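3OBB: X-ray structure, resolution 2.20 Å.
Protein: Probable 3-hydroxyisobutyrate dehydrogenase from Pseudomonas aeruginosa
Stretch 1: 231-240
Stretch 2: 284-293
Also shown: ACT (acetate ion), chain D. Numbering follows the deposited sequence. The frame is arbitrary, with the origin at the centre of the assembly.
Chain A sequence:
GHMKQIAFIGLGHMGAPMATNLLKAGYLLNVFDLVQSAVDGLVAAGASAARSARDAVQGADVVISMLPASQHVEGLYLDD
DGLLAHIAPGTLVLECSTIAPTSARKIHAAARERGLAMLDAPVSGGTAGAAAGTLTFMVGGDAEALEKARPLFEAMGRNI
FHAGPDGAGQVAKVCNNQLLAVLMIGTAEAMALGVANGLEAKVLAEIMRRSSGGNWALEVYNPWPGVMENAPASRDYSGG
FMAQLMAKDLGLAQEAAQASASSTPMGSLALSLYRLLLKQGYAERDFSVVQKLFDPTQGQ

Stretch 1 231-240: APASRDYSGG
Stretch 2 284-293: ERDFSVVQKL

Two segments of one chain, 231-240 and 284-293, pack together and bury 481 Å² between them, counting both sides. In the first, residues 232-234 form a 3-10 segment entered from extended Ala231 (phi/psi -88/154). The carbonyl of Pro232 accepts twice, from Arg235 N (3.1 Å to Pro232 O) and from Tyr237 N (2.7 Å to Pro232 O). Asp236 (62/34) and Tyr237 (56/31) then take two successive left-handed conformations, Ser238 returns to an extended one (-84/148), and Gly239 (73/-146) and Gly240 (64/-127) follow, both with positive phi. In the second, Arg285 (-82/160) and Asp286 (-59/144) are extended, and 287-289 make a 3-10 segment that is followed by a weakly bonded helix at about 291-293; Val289 N donates to Asp286 O at 2.9 Å. In register, Ala233 CA lies 6.8 Å from Ser288 CA, and Gly240 CA 4.9 Å from Asp286 CA.

The backbones are joined by a short, nearly straight hydrogen bond from Asp286 N to Tyr237 O (2.8 Å, 169°). Nearby, a water O lies 2.8 Å from Gly239 O and 2.6 Å from Glu284 O and donates to both.

Tyr237 contributes the largest covered area, 141 Å². Its CB points toward the second stretch, and with chi1 m (-55°) and chi2 96° the ring lies against the 3-10 turn. Val289 CA sits over one face, 3.8 Å from the ring centroid and 23° off the normal, a CH-pi contact; Val289 CG2 (chi1 p) adds an apolar contact 3.8 Å from Tyr237 CG. Tyr237 CE2 approaches Ser288 O to 3.3 Å, and Tyr237 OH reaches 3.2 Å from Gln291 CB while hydrogen bonding elsewhere in the structure.

Asp286, chi1 t (171°), also points its CB toward the opposing stretch. Its OD2 accepts from Ser288 N (2.9 Å) and from Ser288 OG (2.5 Å to the same Asp286 OD2), so OD2 holds Ser288 in the 3-10 segment that follows Asp286. The same OD2 lies 3.4 Å from Pro232 CB, while Asp286 CB is 3.3 Å from Gly239 O. Ser288 is chi1 p; the O of another water lies 2.8 Å from Ser288 OG, to which it donates, and 2.9 Å from Ala233 N, from which it accepts, linking the two 3-10 segments.

At the exposed side, Arg285 leaves the backbone sideways (chi1 m, chi2 -106°, chi3 t), but its end comes nearer to the first stretch and meets Asp236, whose chi1 is -121°. Arg285 NH1 makes weak hydrogen bonds to Asp236 O (3.0 Å, 127°) and Asp236 OD1 (3.2 Å, 133°), the latter within a salt bridge. Lys292 NZ is 4.2 Å from Asp236 OD1, beyond salt-bridge range.

An ideal CB on Gly240 would clash with Asp286 OD1 at 2.2 Å; on Gly239 it would meet no atom of the other stretch and would clash with the acetate O (2.0 Å). Positive phi by itself favours glycine at both positions. That acetate, probably from the crystallisation liquor, accepts from Gly240 N (2.5 Å to acetate O, 166°).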

ATOM      1  N   ALA A 231       1.200  26.514  12.206  1.00 38.45           N
ATOM      2  CA  ALA A 231       1.722  25.250  11.699  1.00 36.87           C
ATOM      3  C   ALA A 231       2.469  25.488  10.390  1.00 36.20           C
ATOM      4  O   ALA A 231       2.174  26.458   9.685  1.00 37.04           O
ATOM      5  CB  ALA A 231       0.564  24.241  11.491  1.00 34.90           C
ATOM      6  N   PRO A 232       3.434  24.612  10.051  1.00 35.29           N
ATOM      7  CA  PRO A 232       4.127  24.755   8.756  1.00 35.20           C
ATOM      8  C   PRO A 232       3.201  24.880   7.533  1.00 34.72           C
ATOM      9  O   PRO A 232       3.561  25.556   6.584  1.00 35.19           O
ATOM     10  CB  PRO A 232       4.967  23.483   8.661  1.00 34.09           C
ATOM     11  CG  PRO A 232       5.279  23.159  10.107  1.00 34.70           C
ATOM     12  CD  PRO A 232       3.987  23.486  10.841  1.00 34.94           C
ATOM     13  N   ALA A 233       2.028  24.256   7.562  1.00 34.23           N
ATOM     14  CA  ALA A 233       1.129  24.297   6.404  1.00 34.27           C
ATOM     15  C   ALA A 233       0.664  25.706   6.049  1.00 34.83           C
ATOM     16  O   ALA A 233       0.353  25.993   4.892  1.00 35.89           O
ATOM     17  CB  ALA A 233      -0.058  23.364   6.606  1.00 32.69           C
ATOM     18  N   SER A 234       0.631  26.587   7.042  1.00 35.99           N
ATOM     19  CA  SER A 234       0.158  27.946   6.856  1.00 36.74           C
ATOM     20  C   SER A 234       1.256  28.897   6.406  1.00 38.19           C
ATOM     21  O   SER A 234       1.003  30.082   6.216  1.00 39.04           O
ATOM     22  CB  SER A 234      -0.541  28.468   8.123  1.00 37.22           C
ATOM     23  OG  SER A 234      -1.704  27.692   8.434  1.00 35.38           O
ATOM     24  N   ARG A 235       2.474  28.385   6.226  1.00 38.41           N
ATOM     25  CA  ARG A 235       3.582  29.200   5.716  1.00 39.41           C
ATOM     26  C   ARG A 235       4.338  28.377   4.677  1.00 39.82           C
ATOM     27  O   ARG A 235       5.588  28.325   4.661  1.00 40.20           O
ATOM     28  CB  ARG A 235       4.507  29.652   6.849  1.00 39.57           C
ATOM     29  CG  ARG A 235       5.028  28.499   7.701  1.00 38.89           C
ATOM     30  CD  ARG A 235       5.882  29.005   8.872  1.00 39.37           C
ATOM     31  NE  ARG A 235       6.631  27.904   9.482  1.00 35.96           N
ATOM     32  CZ  ARG A 235       6.237  27.195  10.530  1.00 34.95           C
ATOM     33  NH1 ARG A 235       5.065  27.422  11.137  1.00 32.87           N
ATOM     34  NH2 ARG A 235       7.027  26.242  10.975  1.00 34.78           N
ATOM     35  N   ASP A 236       3.563  27.705   3.827  1.00 40.00           N
ATOM     36  CA  ASP A 236       4.106  27.023   2.670  1.00 40.42           C
ATOM     37  C   ASP A 236       5.083  25.899   3.047  1.00 38.36           C
ATOM     38  O   ASP A 236       6.077  25.665   2.350  1.00 37.81           O
ATOM     39  CB  ASP A 236       4.822  28.040   1.778  1.00 42.84           C
ATOM     40  CG  ASP A 236       4.227  28.091   0.386  1.00 49.53           C
ATOM     41  OD1 ASP A 236       4.035  26.987  -0.225  1.00 53.33           O
ATOM     42  OD2 ASP A 236       3.909  29.235  -0.060  1.00 54.96           O
ATOM     43  N   TYR A 237       4.820  25.236   4.168  1.00 36.35           N
ATOM     44  CA  TYR A 237       5.646  24.122   4.601  1.00 34.80           C
ATOM     45  C   TYR A 237       7.127  24.487   4.753  1.00 35.21           C
ATOM     46  O   TYR A 237       7.963  23.625   4.591  1.00 35.49           O
ATOM     47  CB  TYR A 237       5.447  22.924   3.644  1.00 33.40           C
ATOM     48  CG  TYR A 237       3.978  22.560   3.542  1.00 31.99           C
ATOM     49  CD1 TYR A 237       3.210  23.044   2.496  1.00 30.88           C
ATOM     50  CD2 TYR A 237       3.348  21.806   4.539  1.00 29.96           C
ATOM     51  CE1 TYR A 237       1.856  22.765   2.401  1.00 30.71           C
ATOM     52  CE2 TYR A 237       1.980  21.493   4.446  1.00 31.37           C
ATOM     53  CZ  TYR A 237       1.247  21.981   3.359  1.00 31.79           C
ATOM     54  OH  TYR A 237      -0.093  21.717   3.229  1.00 30.70           O
ATOM     55  N   SER A 238       7.451  25.737   5.109  1.00 35.33           N
ATOM     56  CA  SER A 238       8.844  26.082   5.450  1.00 36.44           C
ATOM     57  C   SER A 238       9.112  25.721   6.914  1.00 36.12           C
ATOM     58  O   SER A 238       8.194  25.794   7.748  1.00 36.33           O
ATOM     59  CB  SER A 238       9.091  27.583   5.263  1.00 37.74           C
ATOM     60  OG  SER A 238       8.189  28.323   6.091  1.00 40.41           O
ATOM     61  N   GLY A 239      10.344  25.342   7.220  1.00 35.33           N
ATOM     62  CA  GLY A 239      10.768  25.025   8.580  1.00 35.21           C
ATOM     63  C   GLY A 239      10.211  23.707   9.052  1.00 34.96           C
ATOM     64  O   GLY A 239      10.021  22.793   8.243  1.00 34.72           O
ATOM     65  N   GLY A 240       9.910  23.615  10.351  1.00 35.20           N
ATOM     66  CA  GLY A 240       9.393  22.386  10.953  1.00 35.09           C
ATOM     67  C   GLY A 240      10.365  21.209  10.904  1.00 35.43           C
ATOM     68  O   GLY A 240      11.496  21.311  11.316  1.00 36.73           O
ATOM     69  N   GLU A 284      13.500  19.444   1.775  1.00 32.45           N
ATOM     70  CA  GLU A 284      13.669  20.378   2.879  1.00 33.38           C
ATOM     71  C   GLU A 284      12.399  21.087   3.339  1.00 33.39           C
ATOM     72  O   GLU A 284      12.484  22.016   4.143  1.00 32.84           O
ATOM     73  CB  GLU A 284      14.738  21.435   2.572  1.00 35.23           C
ATOM     74  CG  GLU A 284      16.054  20.876   2.061  1.00 39.30           C
ATOM     75  CD  GLU A 284      17.257  21.517   2.729  1.00 42.56           C
ATOM     76  OE1 GLU A 284      17.213  22.716   3.130  1.00 43.46           O
ATOM     77  OE2 GLU A 284      18.256  20.792   2.847  1.00 44.90           O
ATOM     78  N   ARG A 285      11.230  20.676   2.833  1.00 33.03           N
ATOM     79  CA  ARG A 285       9.977  21.215   3.352  1.00 33.56           C
ATOM     80  C   ARG A 285       9.622  20.458   4.631  1.00 33.24           C
ATOM     81  O   ARG A 285      10.126  19.331   4.887  1.00 32.56           O
ATOM     82  CB  ARG A 285       8.836  21.149   2.309  1.00 32.69           C
ATOM     83  CG  ARG A 285       9.138  21.903   0.998  1.00 35.66           C
ATOM     84  CD  ARG A 285       8.335  23.225   0.891  1.00 38.00           C
ATOM     85  NE  ARG A 285       8.358  23.728  -0.487  1.00 39.08           N
ATOM     86  CZ  ARG A 285       7.369  24.386  -1.083  1.00 40.98           C
ATOM     87  NH1 ARG A 285       6.238  24.657  -0.438  1.00 37.03           N
ATOM     88  NH2 ARG A 285       7.518  24.786  -2.344  1.00 42.82           N
ATOM     89  N   ASP A 286       8.769  21.075   5.445  1.00 33.12           N
ATOM     90  CA  ASP A 286       8.238  20.375   6.609  1.00 32.68           C
ATOM     91  C   ASP A 286       7.500  19.100   6.153  1.00 32.14           C
ATOM     92  O   ASP A 286       6.830  19.107   5.109  1.00 31.49           O
ATOM     93  CB  ASP A 286       7.272  21.264   7.382  1.00 32.27           C
ATOM     94  CG  ASP A 286       6.539  20.483   8.458  1.00 34.05           C
ATOM     95  OD1 ASP A 286       7.210  20.171   9.488  1.00 33.37           O
ATOM     96  OD2 ASP A 286       5.327  20.142   8.251  1.00 29.76           O
ATOM     97  N   PHE A 287       7.601  18.021   6.934  1.00 31.76           N
ATOM     98  CA  PHE A 287       7.060  16.731   6.501  1.00 31.28           C
ATOM     99  C   PHE A 287       5.541  16.773   6.244  1.00 30.83           C
ATOM    100  O   PHE A 287       5.033  15.931   5.530  1.00 31.92           O
ATOM    101  CB  PHE A 287       7.435  15.600   7.492  1.00 30.52           C
ATOM    102  CG  PHE A 287       6.697  15.666   8.811  1.00 30.70           C
ATOM    103  CD1 PHE A 287       6.837  16.778   9.660  1.00 32.30           C
ATOM    104  CD2 PHE A 287       5.822  14.635   9.188  1.00 29.17           C
ATOM    105  CE1 PHE A 287       6.149  16.839  10.887  1.00 32.33           C
ATOM    106  CE2 PHE A 287       5.134  14.674  10.404  1.00 28.92           C
ATOM    107  CZ  PHE A 287       5.288  15.774  11.258  1.00 29.80           C
ATOM    108  N   SER A 288       4.805  17.739   6.809  1.00 30.80           N
ATOM    109  CA  SER A 288       3.367  17.843   6.487  1.00 29.81           C
ATOM    110  C   SER A 288       3.075  18.262   5.032  1.00 29.49           C
ATOM    111  O   SER A 288       1.928  18.224   4.592  1.00 29.83           O
ATOM    112  CB  SER A 288       2.587  18.685   7.529  1.00 29.34           C
ATOM    113  OG  SER A 288       2.904  20.063   7.466  1.00 30.00           O
ATOM    114  N   VAL A 289       4.123  18.610   4.286  1.00 30.05           N
ATOM    115  CA  VAL A 289       4.065  18.882   2.834  1.00 30.82           C
ATOM    116  C   VAL A 289       3.486  17.691   2.048  1.00 31.40           C
ATOM    117  O   VAL A 289       3.017  17.834   0.894  1.00 32.11           O
ATOM    118  CB  VAL A 289       5.455  19.297   2.279  1.00 31.63           C
ATOM    119  CG1 VAL A 289       6.382  18.052   2.062  1.00 31.19           C
ATOM    120  CG2 VAL A 289       5.303  20.110   0.999  1.00 29.47           C
ATOM    121  N   VAL A 290       3.423  16.541   2.719  1.00 30.57           N
ATOM    122  CA  VAL A 290       2.753  15.377   2.157  1.00 29.98           C
ATOM    123  C   VAL A 290       1.328  15.753   1.726  1.00 30.36           C
ATOM    124  O   VAL A 290       0.795  15.134   0.818  1.00 31.11           O
ATOM    125  CB  VAL A 290       2.822  14.168   3.156  1.00 30.42           C
ATOM    126  CG1 VAL A 290       1.842  14.333   4.321  1.00 26.14           C
ATOM    127  CG2 VAL A 290       2.641  12.822   2.452  1.00 30.32           C
ATOM    128  N   GLN A 291       0.738  16.776   2.368  1.00 29.50           N
ATOM    129  CA  GLN A 291      -0.570  17.339   1.969  1.00 29.24           C
ATOM    130  C   GLN A 291      -0.680  17.595   0.462  1.00 29.92           C
ATOM    131  O   GLN A 291      -1.732  17.399  -0.118  1.00 30.53           O
ATOM    132  CB  GLN A 291      -0.899  18.641   2.752  1.00 29.09           C
ATOM    133  CG  GLN A 291      -2.380  19.128   2.614  1.00 29.25           C
ATOM    134  CD  GLN A 291      -3.384  18.127   3.187  1.00 28.34           C
ATOM    135  OE1 GLN A 291      -3.702  18.159   4.369  1.00 28.95           O
ATOM    136  NE2 GLN A 291      -3.888  17.239   2.344  1.00 29.46           N
ATOM    137  N   LYS A 292       0.416  18.026  -0.162  1.00 31.32           N
ATOM    138  CA  LYS A 292       0.449  18.395  -1.572  1.00 31.74           C
ATOM    139  C   LYS A 292       0.164  17.212  -2.523  1.00 32.93           C
ATOM    140  O   LYS A 292      -0.362  17.398  -3.650  1.00 33.04           O
ATOM    141  CB  LYS A 292       1.815  18.989  -1.904  1.00 32.92           C
ATOM    142  CG  LYS A 292       2.072  20.369  -1.289  1.00 33.78           C
ATOM    143  CD  LYS A 292       3.178  21.084  -2.076  1.00 33.25           C
ATOM    144  CE  LYS A 292       3.564  22.424  -1.457  1.00 34.15           C
ATOM    145  NZ  LYS A 292       2.522  23.396  -1.913  1.00 38.46           N
ATOM    146  N   LEU A 293       0.535  16.013  -2.098  1.00 31.70           N
ATOM    147  CA  LEU A 293       0.130  14.809  -2.846  1.00 32.85           C
ATOM    148  C   LEU A 293      -1.392  14.752  -3.090  1.00 33.32           C
ATOM    149  O   LEU A 293      -1.844  14.348  -4.172  1.00 33.41           O
ATOM    150  CB  LEU A 293       0.591  13.543  -2.114  1.00 31.68           C
ATOM    151  CG  LEU A 293       2.106  13.270  -2.085  1.00 31.77           C
ATOM    152  CD1 LEU A 293       2.357  11.898  -1.464  1.00 30.29           C
ATOM    153  CD2 LEU A 293       2.683  13.341  -3.497  1.00 30.83           C
TER
HETATM  154  C   ACT D 404       9.977  25.984  12.711  1.00 61.58           C
HETATM  155  O   ACT D 404      10.256  25.811  11.507  1.00 61.11           O
HETATM  156  OXT ACT D 404       9.538  27.116  12.982  1.00 62.16           O
HETATM  157  CH3 ACT D 404      10.141  24.935  13.777  1.00 61.27           C
HETATM  158  O   HOH W   1       1.462  21.805   9.060  1.00 28.88           O
HETATM  159  O   HOH W   2      12.077  21.829   6.691  1.00 40.36           O